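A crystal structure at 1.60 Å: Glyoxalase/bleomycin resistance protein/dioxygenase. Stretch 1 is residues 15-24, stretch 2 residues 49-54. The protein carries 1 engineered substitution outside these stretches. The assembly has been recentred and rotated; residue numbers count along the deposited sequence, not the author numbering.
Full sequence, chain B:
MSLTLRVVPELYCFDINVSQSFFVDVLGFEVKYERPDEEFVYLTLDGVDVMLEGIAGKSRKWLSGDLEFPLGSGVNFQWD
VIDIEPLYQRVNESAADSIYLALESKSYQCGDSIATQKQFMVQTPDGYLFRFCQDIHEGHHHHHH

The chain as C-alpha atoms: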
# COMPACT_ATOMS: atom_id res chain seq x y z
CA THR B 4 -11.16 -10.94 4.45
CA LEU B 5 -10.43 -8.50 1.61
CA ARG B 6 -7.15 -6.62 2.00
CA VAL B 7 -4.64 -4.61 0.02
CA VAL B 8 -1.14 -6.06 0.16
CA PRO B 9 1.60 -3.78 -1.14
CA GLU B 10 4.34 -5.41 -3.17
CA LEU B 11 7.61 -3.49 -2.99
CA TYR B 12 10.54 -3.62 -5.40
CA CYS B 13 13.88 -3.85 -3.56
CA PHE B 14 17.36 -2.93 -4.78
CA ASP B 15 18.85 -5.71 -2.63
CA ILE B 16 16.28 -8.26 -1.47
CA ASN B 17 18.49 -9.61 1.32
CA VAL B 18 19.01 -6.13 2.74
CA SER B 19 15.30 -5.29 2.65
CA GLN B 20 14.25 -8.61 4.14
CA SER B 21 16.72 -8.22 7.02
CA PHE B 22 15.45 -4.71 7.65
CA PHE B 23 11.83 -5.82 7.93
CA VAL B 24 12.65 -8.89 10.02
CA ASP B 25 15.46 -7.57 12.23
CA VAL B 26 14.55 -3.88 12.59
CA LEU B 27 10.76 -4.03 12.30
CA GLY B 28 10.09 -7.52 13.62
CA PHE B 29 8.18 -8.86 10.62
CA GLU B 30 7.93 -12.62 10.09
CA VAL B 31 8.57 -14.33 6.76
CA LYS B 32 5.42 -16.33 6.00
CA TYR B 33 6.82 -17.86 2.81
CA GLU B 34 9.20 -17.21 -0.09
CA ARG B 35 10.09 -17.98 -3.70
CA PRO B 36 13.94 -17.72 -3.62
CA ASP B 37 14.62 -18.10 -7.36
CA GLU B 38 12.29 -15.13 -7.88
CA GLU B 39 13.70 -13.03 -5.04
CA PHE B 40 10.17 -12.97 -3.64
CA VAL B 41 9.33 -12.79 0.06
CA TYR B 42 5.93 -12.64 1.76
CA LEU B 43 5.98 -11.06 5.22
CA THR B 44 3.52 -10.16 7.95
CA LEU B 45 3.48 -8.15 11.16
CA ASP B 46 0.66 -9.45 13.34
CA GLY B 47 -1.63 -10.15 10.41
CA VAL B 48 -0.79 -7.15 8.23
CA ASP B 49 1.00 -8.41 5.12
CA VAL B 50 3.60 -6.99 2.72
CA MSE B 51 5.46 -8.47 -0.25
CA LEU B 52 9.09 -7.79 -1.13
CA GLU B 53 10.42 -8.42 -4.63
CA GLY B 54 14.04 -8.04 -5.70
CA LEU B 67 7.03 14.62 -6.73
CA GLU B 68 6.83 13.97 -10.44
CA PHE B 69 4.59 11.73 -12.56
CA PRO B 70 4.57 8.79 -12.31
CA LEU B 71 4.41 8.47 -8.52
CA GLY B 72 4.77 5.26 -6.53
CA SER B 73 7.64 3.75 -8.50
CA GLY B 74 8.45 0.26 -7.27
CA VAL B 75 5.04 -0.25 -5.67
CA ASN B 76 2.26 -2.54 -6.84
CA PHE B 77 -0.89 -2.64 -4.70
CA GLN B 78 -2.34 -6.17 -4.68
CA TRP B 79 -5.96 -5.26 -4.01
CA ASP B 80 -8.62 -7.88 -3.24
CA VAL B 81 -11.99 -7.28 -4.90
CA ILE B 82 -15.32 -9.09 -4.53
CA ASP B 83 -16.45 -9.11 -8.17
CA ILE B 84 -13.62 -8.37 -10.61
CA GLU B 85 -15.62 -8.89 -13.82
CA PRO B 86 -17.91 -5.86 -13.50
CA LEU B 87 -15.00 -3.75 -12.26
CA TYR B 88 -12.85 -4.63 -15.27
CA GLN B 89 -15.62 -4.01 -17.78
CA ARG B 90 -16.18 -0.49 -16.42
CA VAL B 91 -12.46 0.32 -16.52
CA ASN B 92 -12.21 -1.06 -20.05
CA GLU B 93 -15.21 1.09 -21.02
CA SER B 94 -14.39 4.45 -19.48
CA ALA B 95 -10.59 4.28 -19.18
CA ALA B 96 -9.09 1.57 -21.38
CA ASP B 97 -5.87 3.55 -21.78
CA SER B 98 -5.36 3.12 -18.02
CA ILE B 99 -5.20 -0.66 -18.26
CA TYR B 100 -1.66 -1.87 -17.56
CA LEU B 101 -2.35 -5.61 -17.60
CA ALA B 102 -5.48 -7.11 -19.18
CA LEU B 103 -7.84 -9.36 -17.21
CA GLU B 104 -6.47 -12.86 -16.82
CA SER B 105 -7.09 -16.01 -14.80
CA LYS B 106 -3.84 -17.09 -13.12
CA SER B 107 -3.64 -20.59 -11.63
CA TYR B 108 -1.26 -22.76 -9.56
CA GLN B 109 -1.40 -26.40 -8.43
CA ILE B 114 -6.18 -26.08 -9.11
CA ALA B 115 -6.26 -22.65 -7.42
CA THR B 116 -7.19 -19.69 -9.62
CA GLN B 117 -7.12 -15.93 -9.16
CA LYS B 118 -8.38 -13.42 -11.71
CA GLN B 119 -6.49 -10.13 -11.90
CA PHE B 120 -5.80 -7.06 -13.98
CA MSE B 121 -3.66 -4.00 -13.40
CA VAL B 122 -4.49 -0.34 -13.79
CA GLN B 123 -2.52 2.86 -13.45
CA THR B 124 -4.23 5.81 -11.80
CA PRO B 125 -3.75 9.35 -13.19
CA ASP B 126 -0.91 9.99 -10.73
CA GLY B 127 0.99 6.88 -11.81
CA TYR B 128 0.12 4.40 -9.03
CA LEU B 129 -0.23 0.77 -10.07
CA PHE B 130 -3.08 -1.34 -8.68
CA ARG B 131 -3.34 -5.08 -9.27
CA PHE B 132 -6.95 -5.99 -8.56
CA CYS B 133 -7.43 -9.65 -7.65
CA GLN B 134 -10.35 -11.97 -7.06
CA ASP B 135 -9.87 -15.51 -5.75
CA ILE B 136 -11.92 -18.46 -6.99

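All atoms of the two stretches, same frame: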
# COMPACT_ATOMS: atom_id res chain seq x y z
N ASP B 15 18.17 -4.52 -3.13
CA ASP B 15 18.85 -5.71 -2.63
C ASP B 15 17.85 -6.44 -1.74
O ASP B 15 17.60 -6.02 -0.61
CB ASP B 15 20.10 -5.33 -1.83
CG ASP B 15 20.90 -6.54 -1.37
OD1 ASP B 15 20.29 -7.52 -0.90
OD2 ASP B 15 22.14 -6.50 -1.47
N ILE B 16 17.28 -7.53 -2.24
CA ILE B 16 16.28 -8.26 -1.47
C ILE B 16 16.72 -8.75 -0.10
O ILE B 16 15.92 -8.80 0.83
CB ILE B 16 15.74 -9.47 -2.27
CG1 ILE B 16 14.54 -10.07 -1.54
CG2 ILE B 16 16.82 -10.54 -2.40
CD1 ILE B 16 13.41 -9.09 -1.34
N ASN B 17 17.99 -9.13 0.04
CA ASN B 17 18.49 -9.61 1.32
C ASN B 17 18.53 -8.48 2.34
O ASN B 17 18.19 -8.67 3.51
CB ASN B 17 19.89 -10.21 1.14
CG ASN B 17 19.85 -11.61 0.54
OD1 ASN B 17 20.82 -12.08 -0.05
ND2 ASN B 17 18.71 -12.28 0.70
N VAL B 18 18.93 -7.30 1.88
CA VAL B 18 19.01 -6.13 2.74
C VAL B 18 17.62 -5.71 3.22
O VAL B 18 17.41 -5.43 4.40
CB VAL B 18 19.68 -4.94 2.01
CG1 VAL B 18 19.54 -3.66 2.84
CG2 VAL B 18 21.15 -5.25 1.76
N SER B 19 16.66 -5.68 2.30
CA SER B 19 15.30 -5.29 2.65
C SER B 19 14.63 -6.32 3.57
O SER B 19 13.93 -5.96 4.52
CB SER B 19 14.47 -5.10 1.39
OG SER B 19 15.04 -4.07 0.60
N GLN B 20 14.84 -7.59 3.30
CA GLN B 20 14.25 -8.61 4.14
C GLN B 20 14.78 -8.50 5.57
O GLN B 20 14.02 -8.57 6.53
CB GLN B 20 14.55 -10.00 3.60
CG GLN B 20 13.89 -11.12 4.41
CD GLN B 20 14.24 -12.49 3.87
OE1 GLN B 20 14.25 -12.70 2.66
NE2 GLN B 20 14.53 -13.42 4.77
N SER B 21 16.10 -8.32 5.70
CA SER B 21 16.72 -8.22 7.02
C SER B 21 16.20 -7.01 7.76
O SER B 21 16.04 -7.04 8.98
CB SER B 21 18.24 -8.13 6.89
OG SER B 21 18.74 -9.30 6.27
N PHE B 22 15.94 -5.93 7.03
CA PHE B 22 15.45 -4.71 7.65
C PHE B 22 14.07 -4.97 8.25
O PHE B 22 13.81 -4.65 9.41
CB PHE B 22 15.33 -3.59 6.63
CG PHE B 22 14.91 -2.29 7.24
CD1 PHE B 22 15.84 -1.48 7.88
CD2 PHE B 22 13.58 -1.87 7.19
CE1 PHE B 22 15.46 -0.28 8.47
CE2 PHE B 22 13.19 -0.68 7.77
CZ PHE B 22 14.13 0.12 8.41
N PHE B 23 13.18 -5.54 7.45
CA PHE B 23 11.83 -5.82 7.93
C PHE B 23 11.82 -6.82 9.08
O PHE B 23 11.08 -6.64 10.04
CB PHE B 23 10.96 -6.34 6.78
CG PHE B 23 10.38 -5.25 5.94
CD1 PHE B 23 11.17 -4.52 5.07
CD2 PHE B 23 9.04 -4.91 6.07
CE1 PHE B 23 10.64 -3.47 4.33
CE2 PHE B 23 8.49 -3.86 5.34
CZ PHE B 23 9.30 -3.14 4.47
N VAL B 24 12.62 -7.88 8.96
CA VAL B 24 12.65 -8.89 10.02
C VAL B 24 13.41 -8.40 11.26
O VAL B 24 12.85 -8.38 12.36
CB VAL B 24 13.32 -10.21 9.52
CG1 VAL B 24 13.50 -11.17 10.68
CG2 VAL B 24 12.45 -10.86 8.46
N ASP B 49 0.01 -7.89 6.07
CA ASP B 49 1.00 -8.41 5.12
C ASP B 49 1.64 -7.42 4.14
O ASP B 49 1.05 -6.40 3.78
CB ASP B 49 0.38 -9.56 4.31
CG ASP B 49 -0.26 -10.62 5.19
OD1 ASP B 49 0.11 -10.75 6.38
OD2 ASP B 49 -1.13 -11.36 4.67
N VAL B 50 2.84 -7.77 3.70
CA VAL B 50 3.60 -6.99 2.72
C VAL B 50 4.45 -7.97 1.91
O VAL B 50 4.92 -8.98 2.43
CB VAL B 50 4.55 -5.95 3.39
CG1 VAL B 50 5.56 -6.65 4.27
CG2 VAL B 50 5.30 -5.14 2.33
N MSE B 51 4.64 -7.65 0.63
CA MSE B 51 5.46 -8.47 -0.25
C MSE B 51 6.70 -7.71 -0.71
O MSE B 51 6.62 -6.54 -1.07
CB MSE B 51 4.68 -8.90 -1.49
CG MSE B 51 3.58 -9.89 -1.22
SE MSE B 51 2.61 -10.25 -2.84
CE MSE B 51 1.20 -8.94 -2.62
N LEU B 52 7.84 -8.39 -0.68
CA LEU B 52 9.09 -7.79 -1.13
C LEU B 52 9.53 -8.54 -2.38
O LEU B 52 9.47 -9.77 -2.43
CB LEU B 52 10.18 -7.90 -0.06
CG LEU B 52 9.89 -7.24 1.29
CD1 LEU B 52 11.10 -7.41 2.20
CD2 LEU B 52 9.54 -5.76 1.10
N GLU B 53 9.97 -7.80 -3.39
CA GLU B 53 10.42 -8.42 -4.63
C GLU B 53 11.71 -7.76 -5.11
O GLU B 53 11.74 -6.56 -5.35
CB GLU B 53 9.34 -8.31 -5.70
CG GLU B 53 9.73 -8.99 -6.98
CD GLU B 53 8.73 -10.05 -7.39
OE1 GLU B 53 7.69 -9.68 -7.97
OE2 GLU B 53 8.97 -11.25 -7.13
N GLY B 54 12.76 -8.56 -5.24
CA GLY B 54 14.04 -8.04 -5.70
C GLY B 54 14.12 -7.94 -7.21
O GLY B 54 15.16 -7.56 -7.75

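The contact is a small apolar packing of a helix against a strand, centred on L52 and made without a single hydrogen bond between the two stretches. Residues 16-24 are helical, and the helix continues later in the chain. Residues 49-53 form a strand that begins earlier. The two run roughly antiparallel, with 155° between their N-to-C directions. Their axes come within 8.9 Å, a spacing that leaves room for side chains between the backbones. The antiparallel course sets the pairing: I16, at the start of the helix, lies by the end of stretch 2, while F23 reaches back to V50. The buried surface is modest, 286 Å² summed over both sides.

The strand alternates in the usual way. V50 and L52 point toward the helix. M51, a selenomethionine, makes no contact with it, and E53 points away. On the helix, I16, S19 and F23 point toward the strand. Their spacing of three and then four residues places them along one side of the helix, with Q20 set sideways to the strand.

L52 gives the largest area to the contact. Its side chain (chi1 m, chi2 t) lies among I16, S19, Q20 and F23. I16 CD1 sits 3.7 Å from L52 CB, an ordinary van der Waals distance between apolar groups. L52 CD1 also rests on the helix backbone, 3.9 Å from S19 O and 3.9 Å from Q20 CA. These are packing contacts, since a methyl group offers no conventional hydrogen bond. L52 CD1 is also 4.2 Å from S19 CB. S19 OG is hydrogen-bonded elsewhere in the structure, so its polar end is satisfied.

F23 closes the apolar row. F23 CD1 is 4.1 Å from L52 CD1, and L52 CD2 lies over one face of the ring. F23 CE2 is 4.2 Å from V50 CG1, which approaches the ring obliquely. The ring thus spans two strand residues that point to the same side.

At the other end, the backbones come close. I16 CA and G54 CA are 4.8 Å apart. I16 CD1 is 4.0 Å from G54 N, so the side chain packs on the backbone as well as on L52. Glycine has no side chain here. An ideal CB on G54 would point toward the helix and lie only 3.0 Å from I16 CB, too tight for two carbons.

No hydrogen bond crosses between the stretches; those listed here lie within stretch 1. D15 is the N-cap. D15 OD1 accepts from V18 N at 3.1 Å with good geometry, and from N17 N at 3.0 Å in a weak, bent bond. These amides have no helical carbonyl before them to bond to, so the carboxylate serves instead. Regular backbone bonds follow, such as S19 N to D15 O at 3.1 Å and F23 N to S19 O at 3.1 Å. S21 OG donates to N17 O at 2.9 Å, on a side chain that points away from the strand.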